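PDB 5DXF: trehalose-6-phosphate phosphatase, which belongs to glycosyltransferase family 20 and is built on the GT-B plan, in which two Rossmann-like domains face each other across a cleft. Local coordinates for residues Gln260-Ser263 against Phe264-His267; Ala310-Ser313 against Glu314-Val317; Asp358-Pro361 against Glu362-Glu365; Thr484-Asp487 against Ala488-Ser492. All coordinates share one frame; numbering follows the deposited sequence.

Contact 1 (Gln260-Ser263 against Phe264-His267)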
# COMPACT_ATOMS: atom_id res chain seq x y z
N GLN A 260 9.67 -0.52 4.22
CA GLN A 260 8.78 0.39 4.94
C GLN A 260 9.16 0.49 6.41
O GLN A 260 9.09 1.57 7.01
CB GLN A 260 7.32 -0.08 4.81
CG GLN A 260 6.84 -0.36 3.39
CD GLN A 260 6.46 0.90 2.63
OE1 GLN A 260 6.71 2.02 3.08
NE2 GLN A 260 5.85 0.73 1.47
N SER A 261 9.61 -0.62 6.98
CA SER A 261 9.87 -0.67 8.41
C SER A 261 11.14 -1.43 8.79
O SER A 261 11.66 -2.20 8.01
CB SER A 261 8.65 -1.22 9.14
OG SER A 261 8.99 -1.73 10.41
N ASP A 262 11.63 -1.17 9.99
CA ASP A 262 12.87 -1.74 10.51
C ASP A 262 12.85 -3.26 10.52
O ASP A 262 13.83 -3.92 10.14
CB ASP A 262 13.13 -1.20 11.93
CG ASP A 262 14.45 -1.68 12.51
OD1 ASP A 262 15.47 -1.63 11.79
OD2 ASP A 262 14.46 -2.09 13.69
N SER A 263 11.72 -3.82 10.96
CA SER A 263 11.56 -5.26 11.08
C SER A 263 11.75 -5.98 9.75
O SER A 263 12.33 -7.07 9.71
CB SER A 263 10.18 -5.60 11.66
OG SER A 263 9.15 -5.14 10.80
N PHE A 264 11.27 -5.38 8.67
CA PHE A 264 11.35 -6.00 7.35
C PHE A 264 12.81 -6.03 6.88
O PHE A 264 13.26 -7.00 6.26
CB PHE A 264 10.48 -5.25 6.33
CG PHE A 264 9.06 -4.99 6.78
CD1 PHE A 264 8.47 -5.75 7.78
CD2 PHE A 264 8.32 -3.99 6.18
CE1 PHE A 264 7.17 -5.50 8.18
CE2 PHE A 264 7.02 -3.74 6.57
CZ PHE A 264 6.44 -4.49 7.58
N GLN A 265 13.53 -4.96 7.19
CA GLN A 265 14.96 -4.86 6.92
C GLN A 265 15.73 -5.95 7.66
O GLN A 265 16.53 -6.69 7.06
CB GLN A 265 15.48 -3.47 7.32
CG GLN A 265 16.95 -3.22 7.01
CD GLN A 265 17.44 -1.88 7.52
OE1 GLN A 265 16.65 -1.00 7.87
NE2 GLN A 265 18.76 -1.71 7.58
N ARG A 266 15.47 -6.06 8.96
CA ARG A 266 16.12 -7.08 9.78
C ARG A 266 15.82 -8.49 9.27
O ARG A 266 16.71 -9.34 9.20
CB ARG A 266 15.68 -6.94 11.24
CG ARG A 266 16.03 -5.60 11.87
CD ARG A 266 15.72 -5.54 13.36
NE ARG A 266 14.31 -5.82 13.65
CZ ARG A 266 13.75 -5.62 14.83
NH1 ARG A 266 14.46 -5.14 15.85
NH2 ARG A 266 12.46 -5.91 15.01
N HIS A 267 14.57 -8.73 8.89
CA HIS A 267 14.15 -10.04 8.39
C HIS A 267 14.81 -10.38 7.06
O HIS A 267 15.21 -11.53 6.84
CB HIS A 267 12.63 -10.09 8.25
CG HIS A 267 11.90 -10.08 9.56
ND1 HIS A 267 10.58 -9.74 9.67
CD2 HIS A 267 12.33 -10.38 10.81
CE1 HIS A 267 10.21 -9.82 10.94
NE2 HIS A 267 11.25 -10.20 11.65
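Ser261 and Phe264 meet at the very start of helix 262-274, where Ser261 holds the N-cap position. The backbone bonds come first. Ser261 O is approached by two amides, Phe264 N at 3.3 Å and Gln265 N at 3.4 Å, and both bonds are weak. From the next residue on, the helical bonds are regular: Arg266 N reaches Asp262 O at 2.9 Å with an N-H...O angle of 168°, and His267 N reaches Ser263 O at 2.9 Å. That second carbonyl oxygen also lies over one face of the imidazole.

The apolar contact is a CH-pi one. Ser261 CB sits over a face of the Phe264 ring, 4.1 Å from its centroid, while Gln260 CB comes in at the ring edge. Phe264 is swung back toward these two residues by its first torsion, which sets CG opposite the carbonyl carbon (chi1 -50°).

Polar side-chain contacts are looser. Ser261 OG and Ser263 OG share a weak hydrogen bond of 3.4 Å. Asp262 OD2 lies 3.7 Å from Arg266 NE but above a face of the guanidinium, so this long salt bridge works by charge alone, with no N-H aimed at the oxygen.

Farther out, the amide of Gln260 bonds to Ile299 N and His229 O, and Gln265 OE1 bonds to Thr296 OG1. The whole is the first turn of a helix, with Ser261 at its N-cap position, following strand 256-259: a beta-to-alpha step of a Rossmann-like domain.

Contact 2 (Ala310-Ser313 against Glu314-Val317)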
# COMPACT_ATOMS: atom_id res chain seq x y z
N ALA A 310 -9.02 17.87 -0.77
CA ALA A 310 -9.84 17.78 0.41
C ALA A 310 -10.53 19.09 0.68
O ALA A 310 -11.68 19.13 1.09
CB ALA A 310 -8.99 17.38 1.60
N PHE A 311 -9.82 20.18 0.48
CA PHE A 311 -10.35 21.47 0.93
C PHE A 311 -10.65 22.49 -0.17
O PHE A 311 -11.06 23.61 0.13
CB PHE A 311 -9.39 22.08 1.95
CG PHE A 311 -9.15 21.21 3.15
CD1 PHE A 311 -10.16 21.01 4.08
CD2 PHE A 311 -7.94 20.58 3.35
CE1 PHE A 311 -9.96 20.20 5.19
CE2 PHE A 311 -7.72 19.78 4.46
CZ PHE A 311 -8.74 19.59 5.37
N SER A 312 -10.48 22.12 -1.43
CA SER A 312 -10.78 23.05 -2.52
C SER A 312 -12.28 23.19 -2.75
O SER A 312 -13.03 22.22 -2.63
CB SER A 312 -10.10 22.63 -3.82
OG SER A 312 -10.40 23.54 -4.87
N SER A 313 -12.71 24.40 -3.09
CA SER A 313 -14.11 24.69 -3.35
C SER A 313 -14.53 24.15 -4.72
O SER A 313 -15.65 23.67 -4.89
CB SER A 313 -14.37 26.19 -3.27
OG SER A 313 -13.36 26.91 -3.96
N GLU A 314 -13.61 24.23 -5.67
CA GLU A 314 -13.85 23.81 -7.04
C GLU A 314 -14.29 22.35 -7.15
O GLU A 314 -15.21 22.04 -7.91
CB GLU A 314 -12.59 24.02 -7.89
CG GLU A 314 -12.24 25.48 -8.13
CD GLU A 314 -13.27 26.19 -8.98
OE1 GLU A 314 -13.50 25.76 -10.13
OE2 GLU A 314 -13.86 27.18 -8.49
N LEU A 315 -13.65 21.46 -6.41
CA LEU A 315 -13.87 20.03 -6.60
C LEU A 315 -15.22 19.59 -6.03
O LEU A 315 -15.75 18.54 -6.41
CB LEU A 315 -12.73 19.23 -5.98
CG LEU A 315 -11.33 19.62 -6.44
CD1 LEU A 315 -10.34 18.51 -6.15
CD2 LEU A 315 -11.28 19.99 -7.92
N GLY A 316 -15.76 20.38 -5.11
CA GLY A 316 -17.09 20.13 -4.58
C GLY A 316 -17.12 19.17 -3.41
O GLY A 316 -18.18 18.61 -3.09
N VAL A 317 -15.98 18.97 -2.76
CA VAL A 317 -15.93 18.12 -1.57
C VAL A 317 -16.74 18.75 -0.44
O VAL A 317 -17.37 18.05 0.35
CB VAL A 317 -14.47 17.87 -1.12
CG1 VAL A 317 -14.43 17.12 0.21
CG2 VAL A 317 -13.71 17.11 -2.18
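Ala310 touches Val317 through its carbonyl: Ala310 O lies 3.5 Å from Val317 CG1, the methyl that chi1 (173°) sets opposite the backbone N. The same oxygen accepts a hydrogen bond from Arg423 NH1, and Val317 also packs on Arg423, so helix 415-424 closes this end of the loop. Phe311 points away from 314-317, and its ring meets Tyr450 edge-to-face.

At Ser312 the chain leaves the helix. Its side chain points into the loop, where OG takes a weak hydrogen bond from Glu314 N at 3.4 Å, the pairing of an ST turn. Its CB packs loosely on Leu315 CG at 4.2 Å.

Ser313 then opens a reverse turn. Ser313 O receives Gly316 N at 3.3 Å, again weakly, with Glu314 and Leu315 at the corners in angles close to those of a type I turn. Gly316 follows with a positive phi of 86°, a conformation readily taken up by glycine, and stands at the N-cap position of helix 317-327.

The directions of 310-313 and 314-317 differ by 134°, so the chain turns sharply back. Together they form a tight helix-to-helix connection between helices 303-311 and 317-327, made of an ST turn leading into a beta turn.

Contact 3 (Asp358-Pro361 against Glu362-Glu365)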
# COMPACT_ATOMS: atom_id res chain seq x y z
N ASP A 358 -21.44 -3.27 22.95
CA ASP A 358 -21.80 -4.11 24.07
C ASP A 358 -21.57 -3.46 25.41
O ASP A 358 -22.39 -3.54 26.30
CB ASP A 358 -20.99 -5.39 24.01
CG ASP A 358 -21.77 -6.55 23.48
OD1 ASP A 358 -22.55 -7.13 24.25
OD2 ASP A 358 -21.61 -6.89 22.30
N MET A 359 -20.42 -2.81 25.54
CA MET A 359 -19.96 -2.24 26.80
C MET A 359 -20.58 -0.89 27.13
O MET A 359 -20.80 -0.58 28.30
CB MET A 359 -18.43 -2.10 26.78
CG MET A 359 -17.68 -3.42 26.77
SD MET A 359 -15.90 -3.19 26.59
CE MET A 359 -15.56 -2.08 27.95
N TYR A 360 -20.86 -0.09 26.11
CA TYR A 360 -21.33 1.28 26.33
C TYR A 360 -22.71 1.53 25.74
O TYR A 360 -22.84 1.78 24.54
CB TYR A 360 -20.32 2.27 25.76
CG TYR A 360 -18.91 2.06 26.26
CD1 TYR A 360 -18.50 2.58 27.48
CD2 TYR A 360 -17.99 1.33 25.51
CE1 TYR A 360 -17.22 2.38 27.94
CE2 TYR A 360 -16.70 1.13 25.97
CZ TYR A 360 -16.32 1.65 27.18
OH TYR A 360 -15.04 1.45 27.64
N PRO A 361 -23.75 1.46 26.58
CA PRO A 361 -25.13 1.77 26.20
C PRO A 361 -25.29 3.23 25.79
O PRO A 361 -26.22 3.58 25.07
CB PRO A 361 -25.93 1.47 27.47
CG PRO A 361 -25.06 0.57 28.28
CD PRO A 361 -23.66 1.00 27.98
N GLU A 362 -24.38 4.07 26.27
CA GLU A 362 -24.40 5.50 25.98
C GLU A 362 -24.18 5.79 24.50
O GLU A 362 -24.70 6.77 23.97
CB GLU A 362 -23.32 6.20 26.81
CG GLU A 362 -22.01 5.43 26.85
CD GLU A 362 -20.91 6.17 27.58
OE1 GLU A 362 -20.94 7.42 27.60
OE2 GLU A 362 -20.01 5.50 28.13
N TRP A 363 -23.42 4.93 23.84
CA TRP A 363 -23.04 5.15 22.44
C TRP A 363 -23.92 4.39 21.46
O TRP A 363 -23.80 4.55 20.25
CB TRP A 363 -21.58 4.78 22.23
CG TRP A 363 -20.63 5.73 22.90
CD1 TRP A 363 -19.92 5.51 24.04
CD2 TRP A 363 -20.30 7.05 22.47
NE1 TRP A 363 -19.16 6.61 24.35
CE2 TRP A 363 -19.37 7.57 23.40
CE3 TRP A 363 -20.68 7.85 21.39
CZ2 TRP A 363 -18.84 8.85 23.28
CZ3 TRP A 363 -20.15 9.12 21.28
CH2 TRP A 363 -19.23 9.61 22.22
N ARG A 364 -24.82 3.55 21.98
CA ARG A 364 -25.82 2.92 21.14
C ARG A 364 -26.73 4.01 20.57
O ARG A 364 -26.90 5.06 21.19
CB ARG A 364 -26.62 1.88 21.94
CG ARG A 364 -25.76 0.76 22.50
CD ARG A 364 -26.53 -0.13 23.46
NE ARG A 364 -25.62 -1.01 24.19
CZ ARG A 364 -25.99 -1.83 25.18
NH1 ARG A 364 -27.26 -1.88 25.56
NH2 ARG A 364 -25.09 -2.59 25.78
N GLU A 365 -27.27 3.76 19.38
CA GLU A 365 -28.10 4.70 18.63
C GLU A 365 -27.33 5.90 18.07
O GLU A 365 -27.84 6.60 17.19
CB GLU A 365 -29.27 5.22 19.48
CG GLU A 365 -30.28 4.18 19.90
CD GLU A 365 -31.39 4.77 20.75
OE1 GLU A 365 -31.08 5.33 21.82
OE2 GLU A 365 -32.56 4.67 20.34
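The loop that carries the chain from the C-terminal end of helix 346-359 to strand 367-374 folds back on that helix, with Arg364 returning to Asp358. The arginine is extended from CG to NE, long enough for NH2 to donate to Asp358 O at 2.9 Å. The oxygen lies in the guanidinium plane, but the donor stands 48° out of the carbonyl plane and the N-H...O angle is only 130°. NE of the same group bonds to Leu357 O, so one guanidinium grips two carbonyls of the last helical turn.

Pro361 lies beneath this arm: its CA covers one face of the guanidinium, 3.5 Å from Arg364 NE. The backbone between them makes two overlapping turns, closed by Trp363 N to Tyr360 O at 3.3 Å and, weakly, by Arg364 N to Pro361 O at 3.4 Å.

Tyr360 and Glu362 run side by side in the same direction, with OE2 of Glu362 3.4 Å from Tyr360 CD1 and the ring and carboxylate planes 56° apart. Tyr360 CB meets the indole edge of Trp363 at CD1, 3.7 Å away. The indole NE1 bonds to Asn486 OD1 of helix 478-489.

A positive guanidinium set against carbonyls at the C-terminal end of a helix is probably favourable electrostatically, offsetting part of the negative charge at that helix end.

Contact 4 (Thr484-Asp487 against Ala488-Ser492)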
# COMPACT_ATOMS: atom_id res chain seq x y z
N THR A 484 -10.56 1.72 23.90
CA THR A 484 -9.83 2.76 23.19
C THR A 484 -10.77 3.66 22.39
O THR A 484 -10.60 4.87 22.36
CB THR A 484 -8.79 2.17 22.23
OG1 THR A 484 -7.96 1.23 22.94
CG2 THR A 484 -7.91 3.26 21.65
N ILE A 485 -11.76 3.06 21.73
CA ILE A 485 -12.75 3.81 20.97
C ILE A 485 -13.53 4.74 21.89
O ILE A 485 -13.71 5.93 21.59
CB ILE A 485 -13.71 2.87 20.22
CG1 ILE A 485 -13.00 2.20 19.04
CG2 ILE A 485 -14.93 3.63 19.72
CD1 ILE A 485 -13.75 1.03 18.46
N ASN A 486 -13.97 4.21 23.03
CA ASN A 486 -14.65 5.04 24.02
C ASN A 486 -13.76 6.20 24.49
O ASN A 486 -14.23 7.34 24.60
CB ASN A 486 -15.09 4.21 25.23
CG ASN A 486 -15.79 5.04 26.29
OD1 ASN A 486 -16.96 5.41 26.12
ND2 ASN A 486 -15.09 5.32 27.38
N ASP A 487 -12.49 5.91 24.75
CA ASP A 487 -11.54 6.93 25.19
C ASP A 487 -11.33 8.02 24.15
O ASP A 487 -11.26 9.21 24.48
CB ASP A 487 -10.19 6.29 25.53
CG ASP A 487 -10.20 5.58 26.86
OD1 ASP A 487 -11.29 5.43 27.46
OD2 ASP A 487 -9.11 5.16 27.32
N ALA A 488 -11.23 7.62 22.88
CA ALA A 488 -10.96 8.55 21.79
C ALA A 488 -12.17 9.43 21.51
O ALA A 488 -12.03 10.60 21.17
CB ALA A 488 -10.55 7.80 20.54
N LEU A 489 -13.36 8.85 21.63
CA LEU A 489 -14.59 9.62 21.43
C LEU A 489 -14.79 10.65 22.53
O LEU A 489 -15.43 11.68 22.32
CB LEU A 489 -15.80 8.69 21.36
CG LEU A 489 -15.92 7.82 20.11
CD1 LEU A 489 -17.26 7.11 20.09
CD2 LEU A 489 -15.74 8.66 18.85
N MET A 490 -14.23 10.38 23.71
CA MET A 490 -14.43 11.26 24.86
C MET A 490 -13.25 12.19 25.12
O MET A 490 -13.18 12.83 26.18
CB MET A 490 -14.70 10.42 26.12
CG MET A 490 -16.10 9.82 26.18
SD MET A 490 -17.38 11.06 25.90
CE MET A 490 -18.82 10.20 26.55
N LEU A 491 -12.33 12.27 24.17
CA LEU A 491 -11.17 13.15 24.30
C LEU A 491 -11.60 14.61 24.44
O LEU A 491 -12.55 15.05 23.80
CB LEU A 491 -10.24 13.00 23.09
CG LEU A 491 -9.36 11.76 23.04
CD1 LEU A 491 -8.49 11.79 21.80
CD2 LEU A 491 -8.51 11.66 24.29
N SER A 492 -10.90 15.35 25.28
CA SER A 492 -11.15 16.78 25.41
C SER A 492 -10.71 17.47 24.13
O SER A 492 -9.93 16.91 23.36
CB SER A 492 -10.41 17.37 26.62
OG SER A 492 -9.02 17.45 26.39
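Ala488 and Thr484 mark the tightly packed half of the contact. Ala488 N donates to Thr484 O at 2.9 Å, and one residue on Leu489 N donates to Ile485 O, also at 2.9 Å; both are regular helical bonds. Ala488 CB rests 3.4 Å from Thr484 O, its methyl turned to Ile471 and Ile456. Beside it Ile485 CG2 touches Leu489 CD1 at 4.2 Å. The leucine lies back along the turn below because its CG stands opposite the carbonyl carbon (chi1 -71°), and Phe356 of helix 346-359 packs against both of these side chains. This buried side presses the helix onto strands 455-458 and 471-473.

The more open side, with Asp487 and Met490 exposed, is held less firmly, although Asn486 and Met490 reach the loop carrying Trp363. Met490 N divides its hydrogen between Asn486 O at 3.2 Å and Asp487 O at 3.3 Å, and both bonds are weak. Past it the helical pattern stops: Leu491 N makes no hydrogen bond to Asp487 O, but a weak one to Ala488 O. Leu491 still folds back, laying CG 3.5 Å from Asp487 O and resting on Ile471.

Ser492 stands at the N-cap position of helix 493-509, and its amide is held by Glu495 OE1, one half of the capping-box pairing. The arrangement is a helix C-terminus unwinding through a short linker that joins helices 478-489 and 493-509.

How the contacts relate
The four contacts follow one another along the chain, each a local turn at a helix end. Contact 1 belongs to the domain built on the large mixed sheet, its centre about 32 to 40 Å from the others. Contacts 2, 3 and 4 lie in the other domain, which holds the two parallel three-stranded sheets 332-339/367-374/406-409 and 428-430/455-458/471-473. Contact 2 is about 35 Å from contact 3 and about 29 Å from contact 4, centre to centre. Contacts 3 and 4, with centres about 13 Å apart, touch directly: Trp363 CZ2 packs on Met490 CE at 3.5 Å, docking the loop after helix 346-359 on the end of helix 478-489. Both halves of the GT-B fold are thus sampled.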